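Local coordinates for type III Pentaketide Synthase (Neurospora crassa, PDB 3EUO), which is a fungal type III polyketide synthase that probably acts as an acyltransferase, building pentaketide chains as a member of the chalcone and stilbene synthase family, at residues A[204-209]-A[334-339]; A[292-297]-A[358-363]; A[311-316]-A[350-355]; A[317-322]-A[340-345]. All coordinates share one frame; numbering follows the deposited sequence.

Contact 1: A[204-209]-A[334-339]; sequences CASAVI and TIFSVL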
loop_
_atom_site.group_PDB
_atom_site.type_symbol
_atom_site.label_atom_id
_atom_site.label_comp_id
_atom_site.label_asym_id
_atom_site.label_seq_id
_atom_site.Cartn_x
_atom_site.Cartn_y
_atom_site.Cartn_z
ATOM N N CYS A 204 -12.067 -6.115 -12.938
ATOM C CA CYS A 204 -12.165 -4.808 -13.582
ATOM C C CYS A 204 -10.950 -3.958 -13.273
ATOM O O CYS A 204 -10.291 -4.149 -12.253
ATOM C CB CYS A 204 -13.411 -4.058 -13.092
ATOM S SG CYS A 204 -13.756 -2.490 -13.952
ATOM N N ALA A 205 -10.668 -3.002 -14.153
ATOM C CA ALA A 205 -9.751 -1.920 -13.801
ATOM C C ALA A 205 -10.426 -0.612 -14.132
ATOM O O ALA A 205 -11.153 -0.515 -15.115
ATOM C CB ALA A 205 -8.432 -2.047 -14.539
ATOM N N SER A 206 -10.198 0.393 -13.295
ATOM C CA SER A 206 -10.772 1.705 -13.526
ATOM C C SER A 206 -9.814 2.759 -13.018
ATOM O O SER A 206 -9.044 2.511 -12.093
ATOM C CB SER A 206 -12.118 1.836 -12.829
ATOM O OG SER A 206 -11.985 1.628 -11.439
ATOM N N ALA A 207 -9.861 3.935 -13.633
ATOM C CA ALA A 207 -8.933 5.005 -13.290
ATOM C C ALA A 207 -9.580 6.367 -13.432
ATOM O O ALA A 207 -10.509 6.544 -14.224
ATOM C CB ALA A 207 -7.682 4.919 -14.164
ATOM N N VAL A 208 -9.103 7.313 -12.629
ATOM C CA VAL A 208 -9.429 8.722 -12.811
ATOM C C VAL A 208 -8.148 9.547 -12.772
ATOM O O VAL A 208 -7.130 9.120 -12.219
ATOM C CB VAL A 208 -10.453 9.273 -11.769
ATOM C CG1 VAL A 208 -11.757 8.460 -11.795
ATOM C CG2 VAL A 208 -9.860 9.313 -10.358
ATOM N N ILE A 209 -8.202 10.724 -13.388
ATOM C CA ILE A 209 -7.164 11.721 -13.205
ATOM C C ILE A 209 -7.696 12.763 -12.238
ATOM O O ILE A 209 -8.767 13.332 -12.473
ATOM C CB ILE A 209 -6.786 12.421 -14.529
ATOM C CG1 ILE A 209 -6.312 11.386 -15.567
ATOM C CG2 ILE A 209 -5.758 13.518 -14.252
ATOM C CD1 ILE A 209 -5.078 10.566 -15.129
ATOM N N THR A 334 -14.823 -0.860 -8.748
ATOM C CA THR A 334 -16.216 -0.627 -9.122
ATOM C C THR A 334 -16.626 0.838 -9.024
ATOM O O THR A 334 -17.399 1.321 -9.857
ATOM C CB THR A 334 -17.201 -1.465 -8.283
ATOM O OG1 THR A 334 -16.725 -2.810 -8.186
ATOM C CG2 THR A 334 -18.583 -1.473 -8.935
ATOM N N ILE A 335 -16.124 1.538 -8.011
ATOM C CA ILE A 335 -16.601 2.897 -7.755
ATOM C C ILE A 335 -16.302 3.857 -8.905
ATOM O O ILE A 335 -17.166 4.664 -9.261
ATOM C CB ILE A 335 -16.175 3.472 -6.364
ATOM C CG1 ILE A 335 -16.942 4.765 -6.036
ATOM C CG2 ILE A 335 -14.670 3.712 -6.288
ATOM C CD1 ILE A 335 -18.464 4.637 -6.099
ATOM N N PHE A 336 -15.108 3.770 -9.497
ATOM C CA PHE A 336 -14.799 4.651 -10.633
ATOM C C PHE A 336 -15.622 4.253 -11.856
ATOM O O PHE A 336 -15.969 5.101 -12.685
ATOM C CB PHE A 336 -13.297 4.681 -10.970
ATOM C CG PHE A 336 -12.408 5.227 -9.861
ATOM C CD1 PHE A 336 -12.909 6.059 -8.867
ATOM C CD2 PHE A 336 -11.041 4.927 -9.857
ATOM C CE1 PHE A 336 -12.078 6.556 -7.853
ATOM C CE2 PHE A 336 -10.203 5.421 -8.862
ATOM C CZ PHE A 336 -10.718 6.237 -7.856
ATOM N N SER A 337 -15.935 2.962 -11.956
ATOM C CA SER A 337 -16.814 2.448 -12.999
ATOM C C SER A 337 -18.215 3.047 -12.863
ATOM O O SER A 337 -18.810 3.468 -13.859
ATOM C CB SER A 337 -16.867 0.918 -12.949
ATOM O OG SER A 337 -17.618 0.405 -14.028
ATOM N N VAL A 338 -18.718 3.091 -11.628
ATOM C CA VAL A 338 -19.974 3.785 -11.304
ATOM C C VAL A 338 -19.935 5.284 -11.680
ATOM O O VAL A 338 -20.837 5.779 -12.366
ATOM C CB VAL A 338 -20.360 3.580 -9.816
ATOM C CG1 VAL A 338 -21.567 4.437 -9.429
ATOM C CG2 VAL A 338 -20.637 2.092 -9.535
ATOM N N LEU A 339 -18.885 5.993 -11.263
ATOM C CA LEU A 339 -18.751 7.416 -11.598
ATOM C C LEU A 339 -18.635 7.694 -13.104
ATOM O O LEU A 339 -19.160 8.711 -13.602
ATOM C CB LEU A 339 -17.583 8.052 -10.843
ATOM C CG LEU A 339 -17.793 8.231 -9.341
ATOM C CD1 LEU A 339 -16.463 8.567 -8.707
ATOM C CD2 LEU A 339 -18.823 9.326 -9.053
#
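In the thiolase-like fold of this synthase, helix 334-342 lies against strand 204-211, one of the strands of the large mixed sheet, and the two segments cross at 63° with their axes 7.0 Å apart. The packing is carried by F336, whose CA is nearest that of S206. Apolar contact comes first: V208 reaches over one face of the F336 ring with CG1, in a CH-pi contact 4.0 Å from the ring centroid and displaced toward the rim on the CG and CD1 side. CG1 stands anti to the carbonyl carbon (chi1 -57°), while CG2 passes near CZ; the two side chains cross at about a right angle. At the ring edge, in its plane, sits the backbone O of S206, and V171 of strand 168-175 also touches F336. One polar group at the interface is the hydroxyl of S206, which makes no hydrogen bond across the two segments. Its OG takes the crowded position between backbone N and carbonyl carbon (chi1 59°) and is satisfied by the carbonyl O of A333, just ahead of the helix. S337 OG is likewise bonded to Y12 OH. Beside its bond to A333, S206 OG lies 3.4 Å from F336 CB.

Contact 2: A[292-297]-A[358-363]; sequences DWAMHP and EYVVGC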
loop_
_atom_site.group_PDB
_atom_site.type_symbol
_atom_site.label_atom_id
_atom_site.label_comp_id
_atom_site.label_asym_id
_atom_site.label_seq_id
_atom_site.Cartn_x
_atom_site.Cartn_y
_atom_site.Cartn_z
ATOM N N ASP A 292 -27.472 12.825 -6.327
ATOM C CA ASP A 292 -27.221 11.541 -6.965
ATOM C C ASP A 292 -26.239 10.791 -6.084
ATOM O O ASP A 292 -25.387 11.398 -5.452
ATOM C CB ASP A 292 -26.657 11.729 -8.368
ATOM C CG ASP A 292 -27.751 11.879 -9.419
ATOM O OD1 ASP A 292 -28.872 11.356 -9.201
ATOM O OD2 ASP A 292 -27.487 12.521 -10.459
ATOM N N TRP A 293 -26.375 9.472 -6.044
ATOM C CA TRP A 293 -25.605 8.647 -5.133
ATOM C C TRP A 293 -24.800 7.595 -5.892
ATOM O O TRP A 293 -25.359 6.671 -6.495
ATOM C CB TRP A 293 -26.535 7.989 -4.116
ATOM C CG TRP A 293 -26.935 8.882 -2.980
ATOM C CD1 TRP A 293 -27.847 9.899 -3.011
ATOM C CD2 TRP A 293 -26.453 8.814 -1.637
ATOM N NE1 TRP A 293 -27.951 10.480 -1.767
ATOM C CE2 TRP A 293 -27.100 9.837 -0.906
ATOM C CE3 TRP A 293 -25.523 7.996 -0.982
ATOM C CZ2 TRP A 293 -26.856 10.056 0.453
ATOM C CZ3 TRP A 293 -25.277 8.216 0.366
ATOM C CH2 TRP A 293 -25.946 9.235 1.070
ATOM N N ALA A 294 -23.482 7.766 -5.885
ATOM C CA ALA A 294 -22.581 6.797 -6.481
ATOM C C ALA A 294 -22.157 5.841 -5.362
ATOM O O ALA A 294 -21.142 6.061 -4.695
ATOM C CB ALA A 294 -21.365 7.506 -7.081
ATOM N N MET A 295 -22.959 4.801 -5.141
ATOM C CA MET A 295 -22.666 3.815 -4.103
ATOM C C MET A 295 -21.858 2.658 -4.669
ATOM O O MET A 295 -22.132 2.199 -5.777
ATOM C CB MET A 295 -23.970 3.262 -3.517
ATOM C CG MET A 295 -23.783 2.245 -2.390
ATOM S SD MET A 295 -23.312 2.997 -0.814
ATOM C CE MET A 295 -24.480 4.362 -0.802
ATOM N N HIS A 296 -20.873 2.181 -3.912
ATOM C CA HIS A 296 -20.222 0.929 -4.269
ATOM C C HIS A 296 -21.199 -0.201 -3.955
ATOM O O HIS A 296 -21.617 -0.357 -2.801
ATOM C CB HIS A 296 -18.917 0.705 -3.504
ATOM C CG HIS A 296 -18.305 -0.634 -3.775
ATOM N ND1 HIS A 296 -18.211 -1.625 -2.820
ATOM C CD2 HIS A 296 -17.808 -1.164 -4.916
ATOM C CE1 HIS A 296 -17.658 -2.698 -3.357
ATOM N NE2 HIS A 296 -17.399 -2.442 -4.627
ATOM N N PRO A 297 -21.574 -0.987 -4.979
ATOM C CA PRO A 297 -22.576 -2.025 -4.772
ATOM C C PRO A 297 -21.940 -3.311 -4.241
ATOM O O PRO A 297 -21.778 -4.285 -4.988
ATOM C CB PRO A 297 -23.158 -2.215 -6.168
ATOM C CG PRO A 297 -21.999 -1.927 -7.101
ATOM C CD PRO A 297 -21.097 -0.942 -6.377
ATOM N N GLU A 358 -26.495 18.033 -9.698
ATOM C CA GLU A 358 -25.232 18.752 -9.806
ATOM C C GLU A 358 -24.232 18.270 -8.758
ATOM O O GLU A 358 -23.031 18.537 -8.864
ATOM C CB GLU A 358 -25.495 20.245 -9.622
ATOM C CG GLU A 358 -24.465 21.152 -10.246
ATOM C CD GLU A 358 -25.051 22.480 -10.707
ATOM O OE1 GLU A 358 -26.297 22.630 -10.737
ATOM O OE2 GLU A 358 -24.253 23.372 -11.053
ATOM N N TYR A 359 -24.736 17.576 -7.742
ATOM C CA TYR A 359 -23.905 17.118 -6.634
ATOM C C TYR A 359 -24.106 15.635 -6.398
ATOM O O TYR A 359 -25.236 15.138 -6.383
ATOM C CB TYR A 359 -24.182 17.927 -5.363
ATOM C CG TYR A 359 -23.813 19.386 -5.497
ATOM C CD1 TYR A 359 -22.542 19.844 -5.134
ATOM C CD2 TYR A 359 -24.730 20.312 -5.999
ATOM C CE1 TYR A 359 -22.195 21.184 -5.275
ATOM C CE2 TYR A 359 -24.388 21.649 -6.146
ATOM C CZ TYR A 359 -23.129 22.078 -5.771
ATOM O OH TYR A 359 -22.796 23.402 -5.914
ATOM N N VAL A 360 -22.991 14.936 -6.204
ATOM C CA VAL A 360 -22.970 13.482 -6.161
ATOM C C VAL A 360 -22.263 13.031 -4.893
ATOM O O VAL A 360 -21.157 13.483 -4.589
ATOM C CB VAL A 360 -22.242 12.893 -7.407
ATOM C CG1 VAL A 360 -22.334 11.376 -7.437
ATOM C CG2 VAL A 360 -22.811 13.482 -8.694
ATOM N N VAL A 361 -22.916 12.153 -4.143
ATOM C CA VAL A 361 -22.299 11.577 -2.964
ATOM C C VAL A 361 -21.698 10.233 -3.360
ATOM O O VAL A 361 -22.407 9.378 -3.897
ATOM C CB VAL A 361 -23.323 11.408 -1.816
ATOM C CG1 VAL A 361 -22.680 10.744 -0.616
ATOM C CG2 VAL A 361 -23.906 12.762 -1.419
ATOM N N GLY A 362 -20.400 10.058 -3.109
ATOM C CA GLY A 362 -19.736 8.781 -3.346
ATOM C C GLY A 362 -19.631 8.047 -2.023
ATOM O O GLY A 362 -19.377 8.669 -0.998
ATOM N N CYS A 363 -19.851 6.735 -2.040
ATOM C CA CYS A 363 -19.794 5.943 -0.814
ATOM C C CYS A 363 -19.310 4.519 -1.092
ATOM O O CYS A 363 -19.701 3.903 -2.088
ATOM C CB CYS A 363 -21.162 5.929 -0.131
ATOM S SG CYS A 363 -21.183 5.120 1.485
#
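Strand 292-295, outermost in the large mixed sheet of the thiolase-like fold, pairs in parallel with strand 359-366, D292 to M295 standing opposite V360 to C363. Five backbone hydrogen bonds zip the pair, from D292 N to Y359 O at one end to H296 N and C363 O, 2.8 Å apart, at the other. The carbonyls of D292 and C363 accept nearly along their C=O axes, whereas C363 N meets A294 O from 27° above the carbonyl plane, 3.0 Å away. On the sheet face carrying W293 and M295, V361 lies side by side with the indole, its CB over the ring centre and CG1 3.9 Å from the centroid of the six-membered ring. NE1 of W293 is bonded to P288 O, which helps fix the ring's rotation. An alanine in place of W293 would remove this broad lid and would probably leave V361 less well packed on that side and the P288 carbonyl without that donor. On the other face, A294 CB meets V360 CG1 at 4.0 Å, with L339 and L342 of helix 334-342 covering the pair. M295, bent at chi2 and chi3, curls back over C363, its SD lying 3.7 Å from C363 CB.

Contact 3: A[311-316]-A[350-355]; sequences GLTPEH and LAPGGK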
loop_
_atom_site.group_PDB
_atom_site.type_symbol
_atom_site.label_atom_id
_atom_site.label_comp_id
_atom_site.label_asym_id
_atom_site.label_seq_id
_atom_site.Cartn_x
_atom_site.Cartn_y
_atom_site.Cartn_z
ATOM N N GLY A 311 -33.680 7.220 2.659
ATOM C CA GLY A 311 -34.920 7.568 1.956
ATOM C C GLY A 311 -34.732 7.859 0.476
ATOM O O GLY A 311 -35.153 8.918 -0.013
ATOM N N LEU A 312 -34.120 6.912 -0.240
ATOM C CA LEU A 312 -33.786 7.073 -1.658
ATOM C C LEU A 312 -34.554 6.087 -2.546
ATOM O O LEU A 312 -35.061 5.077 -2.060
ATOM C CB LEU A 312 -32.270 6.891 -1.869
ATOM C CG LEU A 312 -31.332 7.749 -1.013
ATOM C CD1 LEU A 312 -29.872 7.313 -1.161
ATOM C CD2 LEU A 312 -31.488 9.228 -1.359
ATOM N N THR A 313 -34.662 6.406 -3.834
ATOM C CA THR A 313 -35.172 5.470 -4.833
ATOM C C THR A 313 -33.986 4.753 -5.476
ATOM O O THR A 313 -32.853 5.231 -5.375
ATOM C CB THR A 313 -35.983 6.176 -5.951
ATOM O OG1 THR A 313 -35.112 6.987 -6.751
ATOM C CG2 THR A 313 -37.112 7.035 -5.365
ATOM N N PRO A 314 -34.233 3.609 -6.151
ATOM C CA PRO A 314 -33.138 2.942 -6.862
ATOM C C PRO A 314 -32.516 3.835 -7.928
ATOM O O PRO A 314 -31.328 3.706 -8.225
ATOM C CB PRO A 314 -33.829 1.753 -7.541
ATOM C CG PRO A 314 -35.066 1.529 -6.775
ATOM C CD PRO A 314 -35.503 2.872 -6.290
ATOM N N GLU A 315 -33.319 4.737 -8.491
ATOM C CA GLU A 315 -32.861 5.644 -9.527
ATOM C C GLU A 315 -31.831 6.647 -9.012
ATOM O O GLU A 315 -31.015 7.147 -9.787
ATOM C CB GLU A 315 -34.047 6.366 -10.171
ATOM C CG GLU A 315 -34.845 5.478 -11.134
ATOM C CD GLU A 315 -35.798 4.522 -10.428
ATOM O OE1 GLU A 315 -36.128 4.754 -9.244
ATOM O OE2 GLU A 315 -36.220 3.529 -11.064
ATOM N N HIS A 316 -31.869 6.922 -7.709
ATOM C CA HIS A 316 -30.863 7.762 -7.066
ATOM C C HIS A 316 -29.477 7.143 -7.190
ATOM O O HIS A 316 -28.488 7.859 -7.276
ATOM C CB HIS A 316 -31.187 7.990 -5.595
ATOM C CG HIS A 316 -32.203 9.063 -5.361
ATOM N ND1 HIS A 316 -33.554 8.861 -5.547
ATOM C CD2 HIS A 316 -32.064 10.345 -4.952
ATOM C CE1 HIS A 316 -34.205 9.978 -5.268
ATOM N NE2 HIS A 316 -33.323 10.894 -4.907
ATOM N N LEU A 350 -32.458 8.187 -16.647
ATOM C CA LEU A 350 -33.080 7.534 -15.501
ATOM C C LEU A 350 -33.010 8.375 -14.221
ATOM O O LEU A 350 -33.355 7.888 -13.144
ATOM C CB LEU A 350 -32.470 6.144 -15.283
ATOM C CG LEU A 350 -32.742 5.095 -16.363
ATOM C CD1 LEU A 350 -31.764 3.935 -16.246
ATOM C CD2 LEU A 350 -34.187 4.601 -16.304
ATOM N N ALA A 351 -32.577 9.628 -14.344
ATOM C CA ALA A 351 -32.433 10.517 -13.190
ATOM C C ALA A 351 -33.770 10.719 -12.475
ATOM O O ALA A 351 -34.769 11.021 -13.131
ATOM C CB ALA A 351 -31.859 11.850 -13.623
ATOM N N PRO A 352 -33.795 10.556 -11.134
ATOM C CA PRO A 352 -35.039 10.697 -10.375
ATOM C C PRO A 352 -35.754 11.997 -10.719
ATOM O O PRO A 352 -35.143 13.069 -10.694
ATOM C CB PRO A 352 -34.564 10.721 -8.920
ATOM C CG PRO A 352 -33.317 9.947 -8.926
ATOM C CD PRO A 352 -32.657 10.241 -10.251
ATOM N N GLY A 353 -37.034 11.883 -11.071
ATOM C CA GLY A 353 -37.845 13.033 -11.457
ATOM C C GLY A 353 -37.281 13.837 -12.613
ATOM O O GLY A 353 -37.575 15.028 -12.742
ATOM N N GLY A 354 -36.462 13.194 -13.447
ATOM C CA GLY A 354 -35.851 13.841 -14.613
ATOM C C GLY A 354 -34.767 14.851 -14.281
ATOM O O GLY A 354 -34.272 15.559 -15.162
ATOM N N LYS A 355 -34.391 14.915 -13.006
ATOM C CA LYS A 355 -33.389 15.873 -12.566
ATOM C C LYS A 355 -32.027 15.230 -12.339
ATOM O O LYS A 355 -31.801 14.544 -11.333
ATOM C CB LYS A 355 -33.865 16.660 -11.337
ATOM C CG LYS A 355 -34.705 17.895 -11.702
ATOM C CD LYS A 355 -33.969 18.764 -12.735
ATOM C CE LYS A 355 -34.893 19.740 -13.451
ATOM N NZ LYS A 355 -34.250 20.261 -14.694
#
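P352 lays its CG over one face of the H316 imidazole, 3.7 Å from the ring centroid and 18° off the normal, in a CH-pi contact displaced toward ND1. CB of the same proline follows beside CE1, 3.7 Å away, so two pyrrolidine carbons cover this face while L312 CA lies over the opposite one. The ring is held from its rim as well: T313 OG1 and H316 ND1 share a hydrogen bond of 2.7 Å, and NE2 is bonded to A289 O. With both nitrogens engaged, the imidazole can hardly rotate. A leucine in place of H316 would lose both bonds and the flat platform under P352, and would probably loosen the seating of the 350-355 loop. Beside the ring, P352 CD comes to 3.5 Å from the carbonyl O of E315, and E315 CB packs on L350 O at 3.4 Å before the chain bends at chi2. No hydrogen bond joins the two segments. H316 is buried, whereas L350 is exposed to solvent. T313 O accepts from H316 N, 3.0 Å away, within a short 3-10 turn; the whole is a surface contact between two loops, one leading into helix 318-327 and the other into strand 359-366, at the periphery of the thiolase-like fold.

Contact 4: A[317-322]-A[340-345]; sequences MRASYD and NRLREK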
loop_
_atom_site.group_PDB
_atom_site.type_symbol
_atom_site.label_atom_id
_atom_site.label_comp_id
_atom_site.label_asym_id
_atom_site.label_seq_id
_atom_site.Cartn_x
_atom_site.Cartn_y
_atom_site.Cartn_z
ATOM N N MET A 317 -29.424 5.812 -7.189
ATOM C CA MET A 317 -28.176 5.075 -7.369
ATOM C C MET A 317 -28.179 4.258 -8.669
ATOM O O MET A 317 -27.653 3.148 -8.697
ATOM C CB MET A 317 -27.937 4.134 -6.185
ATOM C CG MET A 317 -27.694 4.812 -4.852
ATOM S SD MET A 317 -27.682 3.626 -3.477
ATOM C CE MET A 317 -28.994 2.588 -3.939
ATOM N N ARG A 318 -28.747 4.823 -9.738
ATOM C CA ARG A 318 -28.938 4.113 -11.018
ATOM C C ARG A 318 -27.658 3.519 -11.636
ATOM O O ARG A 318 -27.682 2.417 -12.196
ATOM C CB ARG A 318 -29.641 5.025 -12.034
ATOM C CG ARG A 318 -28.883 6.304 -12.362
ATOM C CD ARG A 318 -29.804 7.321 -13.007
ATOM N NE ARG A 318 -29.173 8.632 -13.152
ATOM C CZ ARG A 318 -29.054 9.526 -12.171
ATOM N NH1 ARG A 318 -29.498 9.257 -10.947
ATOM N NH2 ARG A 318 -28.479 10.695 -12.415
ATOM N N ALA A 319 -26.553 4.253 -11.546
ATOM C CA ALA A 319 -25.265 3.771 -12.057
ATOM C C ALA A 319 -24.693 2.618 -11.213
ATOM O O ALA A 319 -23.991 1.748 -11.735
ATOM C CB ALA A 319 -24.273 4.923 -12.159
ATOM N N SER A 320 -25.007 2.620 -9.920
ATOM C CA SER A 320 -24.604 1.546 -9.007
ATOM C C SER A 320 -25.339 0.264 -9.365
ATOM O O SER A 320 -24.731 -0.793 -9.465
ATOM C CB SER A 320 -24.897 1.932 -7.562
ATOM O OG SER A 320 -24.142 3.068 -7.177
ATOM N N TYR A 321 -26.650 0.372 -9.575
ATOM C CA TYR A 321 -27.444 -0.748 -10.081
ATOM C C TYR A 321 -26.955 -1.268 -11.426
ATOM O O TYR A 321 -26.872 -2.482 -11.625
ATOM C CB TYR A 321 -28.927 -0.371 -10.154
ATOM C CG TYR A 321 -29.640 -0.623 -8.849
ATOM C CD1 TYR A 321 -29.938 0.423 -7.980
ATOM C CD2 TYR A 321 -29.998 -1.918 -8.470
ATOM C CE1 TYR A 321 -30.588 0.189 -6.770
ATOM C CE2 TYR A 321 -30.648 -2.165 -7.266
ATOM C CZ TYR A 321 -30.939 -1.106 -6.420
ATOM O OH TYR A 321 -31.580 -1.348 -5.225
ATOM N N ASP A 322 -26.646 -0.354 -12.342
ATOM C CA ASP A 322 -26.189 -0.714 -13.678
ATOM C C ASP A 322 -24.908 -1.543 -13.627
ATOM O O ASP A 322 -24.799 -2.569 -14.301
ATOM C CB ASP A 322 -25.962 0.544 -14.522
ATOM C CG ASP A 322 -25.525 0.221 -15.933
ATOM O OD1 ASP A 322 -26.409 0.046 -16.795
ATOM O OD2 ASP A 322 -24.300 0.148 -16.183
ATOM N N ASN A 340 -17.963 6.794 -13.821
ATOM C CA ASN A 340 -17.865 6.885 -15.272
ATOM C C ASN A 340 -19.237 6.679 -15.918
ATOM O O ASN A 340 -19.653 7.437 -16.797
ATOM C CB ASN A 340 -16.863 5.851 -15.801
ATOM C CG ASN A 340 -16.562 6.027 -17.282
ATOM O OD1 ASN A 340 -16.339 7.143 -17.756
ATOM N ND2 ASN A 340 -16.550 4.922 -18.014
ATOM N N ARG A 341 -19.947 5.652 -15.464
ATOM C CA ARG A 341 -21.254 5.324 -16.034
ATOM C C ARG A 341 -22.299 6.397 -15.717
ATOM O O ARG A 341 -23.160 6.688 -16.549
ATOM C CB ARG A 341 -21.717 3.949 -15.543
ATOM C CG ARG A 341 -23.061 3.470 -16.094
ATOM C CD ARG A 341 -22.957 2.947 -17.523
ATOM N NE ARG A 341 -24.190 2.265 -17.915
ATOM C CZ ARG A 341 -24.934 2.578 -18.971
ATOM N NH1 ARG A 341 -24.572 3.558 -19.787
ATOM N NH2 ARG A 341 -26.039 1.891 -19.223
ATOM N N LEU A 342 -22.215 6.985 -14.525
ATOM C CA LEU A 342 -23.194 7.983 -14.078
ATOM C C LEU A 342 -23.329 9.146 -15.054
ATOM O O LEU A 342 -24.426 9.671 -15.254
ATOM C CB LEU A 342 -22.841 8.507 -12.680
ATOM C CG LEU A 342 -23.786 9.514 -12.010
ATOM C CD1 LEU A 342 -25.168 8.923 -11.771
ATOM C CD2 LEU A 342 -23.189 10.020 -10.705
ATOM N N ARG A 343 -22.215 9.549 -15.662
ATOM C CA ARG A 343 -22.230 10.728 -16.527
ATOM C C ARG A 343 -22.560 10.422 -17.992
ATOM O O ARG A 343 -22.450 11.300 -18.849
ATOM C CB ARG A 343 -20.931 11.550 -16.386
ATOM C CG ARG A 343 -19.619 10.764 -16.533
ATOM C CD ARG A 343 -19.362 10.302 -17.961
ATOM N NE ARG A 343 -18.040 9.693 -18.129
ATOM C CZ ARG A 343 -16.925 10.362 -18.434
ATOM N NH1 ARG A 343 -16.947 11.681 -18.603
ATOM N NH2 ARG A 343 -15.780 9.708 -18.569
ATOM N N GLU A 344 -22.974 9.185 -18.276
ATOM C CA GLU A 344 -23.362 8.790 -19.631
ATOM C C GLU A 344 -24.836 9.112 -19.891
ATOM O O GLU A 344 -25.640 9.143 -18.954
ATOM C CB GLU A 344 -23.059 7.308 -19.874
ATOM C CG GLU A 344 -21.562 6.993 -19.778
ATOM C CD GLU A 344 -21.203 5.559 -20.132
ATOM O OE1 GLU A 344 -22.113 4.719 -20.315
ATOM O OE2 GLU A 344 -19.988 5.272 -20.220
ATOM N N LYS A 345 -25.182 9.358 -21.153
ATOM C CA LYS A 345 -26.526 9.836 -21.514
ATOM C C LYS A 345 -27.674 8.925 -21.070
ATOM O O LYS A 345 -28.717 9.415 -20.635
ATOM C CB LYS A 345 -26.636 10.113 -23.018
ATOM C CG LYS A 345 -25.686 11.175 -23.556
ATOM C CD LYS A 345 -26.112 12.595 -23.180
ATOM C CE LYS A 345 -25.166 13.643 -23.781
ATOM N NZ LYS A 345 -23.789 13.579 -23.194
HETATM O O HOH W 1 -26.986 10.649 -14.902
#
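The R341 guanidinium has carboxylates at its edges, D322 and E344, both near its plane, whereas the R318 guanidinium carries L342 CD1 over one face, 3.8 Å from NH2 and toward the rim. R341 grips D322 side-on: NE reaches OD2 at 2.7 Å and NH2 reaches OD1 at 3.1 Å. The two planes are 60° apart, so both carboxylate oxygens are approached from above their own plane although they lie almost in that of the arginine. CG stands anti to the backbone N in both residues, and a bend at chi2 of R341 turns its NE toward the aspartate. NH1 points to E344, meeting the anti lone pair of OE1 at 2.8 Å, and pairs with D346 too. Three acids around one guanidinium would be expected to favour its charged form. In the thiolase-like fold the D322-R341 pair bridges helices 318-327 and 334-342, and E344 and D346 bring in the start of helix 345-348. Deeper in, A319 CB sits against the backbone of L342 and 3.9 Å from its CB. R318, with CG in the crowded position (chi1 60°) and then extended to NE, crosses L342 at about a right angle; its NH1 donates to E315 O. Its NH2 donates to a water 2.9 Å away, and that water donates in turn to L342 O, 2.8 Å from it.

Contacts 1, 2 and 4 are buried and contact 3 lies at the surface, its centre about 22 Å from the centre of the chain against about 6 Å for contact 1. Contacts 1 and 2 reach the same large sheet, one through helix packing, the other through strand pairing; helix 334-342 runs between them, L339 CD2 meeting A294 CB at 3.7 Å. That helix also serves contact 4. R318 connects three contacts: its NH1 forms a salt bridge with D292 of contact 2, and its side chain packs on L350 and P352 of contact 3. Apolar packing dominates contact 1, backbone hydrogen bonds contact 2, a proline-to-imidazole CH-pi contact marks contact 3, and charge pairing contact 4.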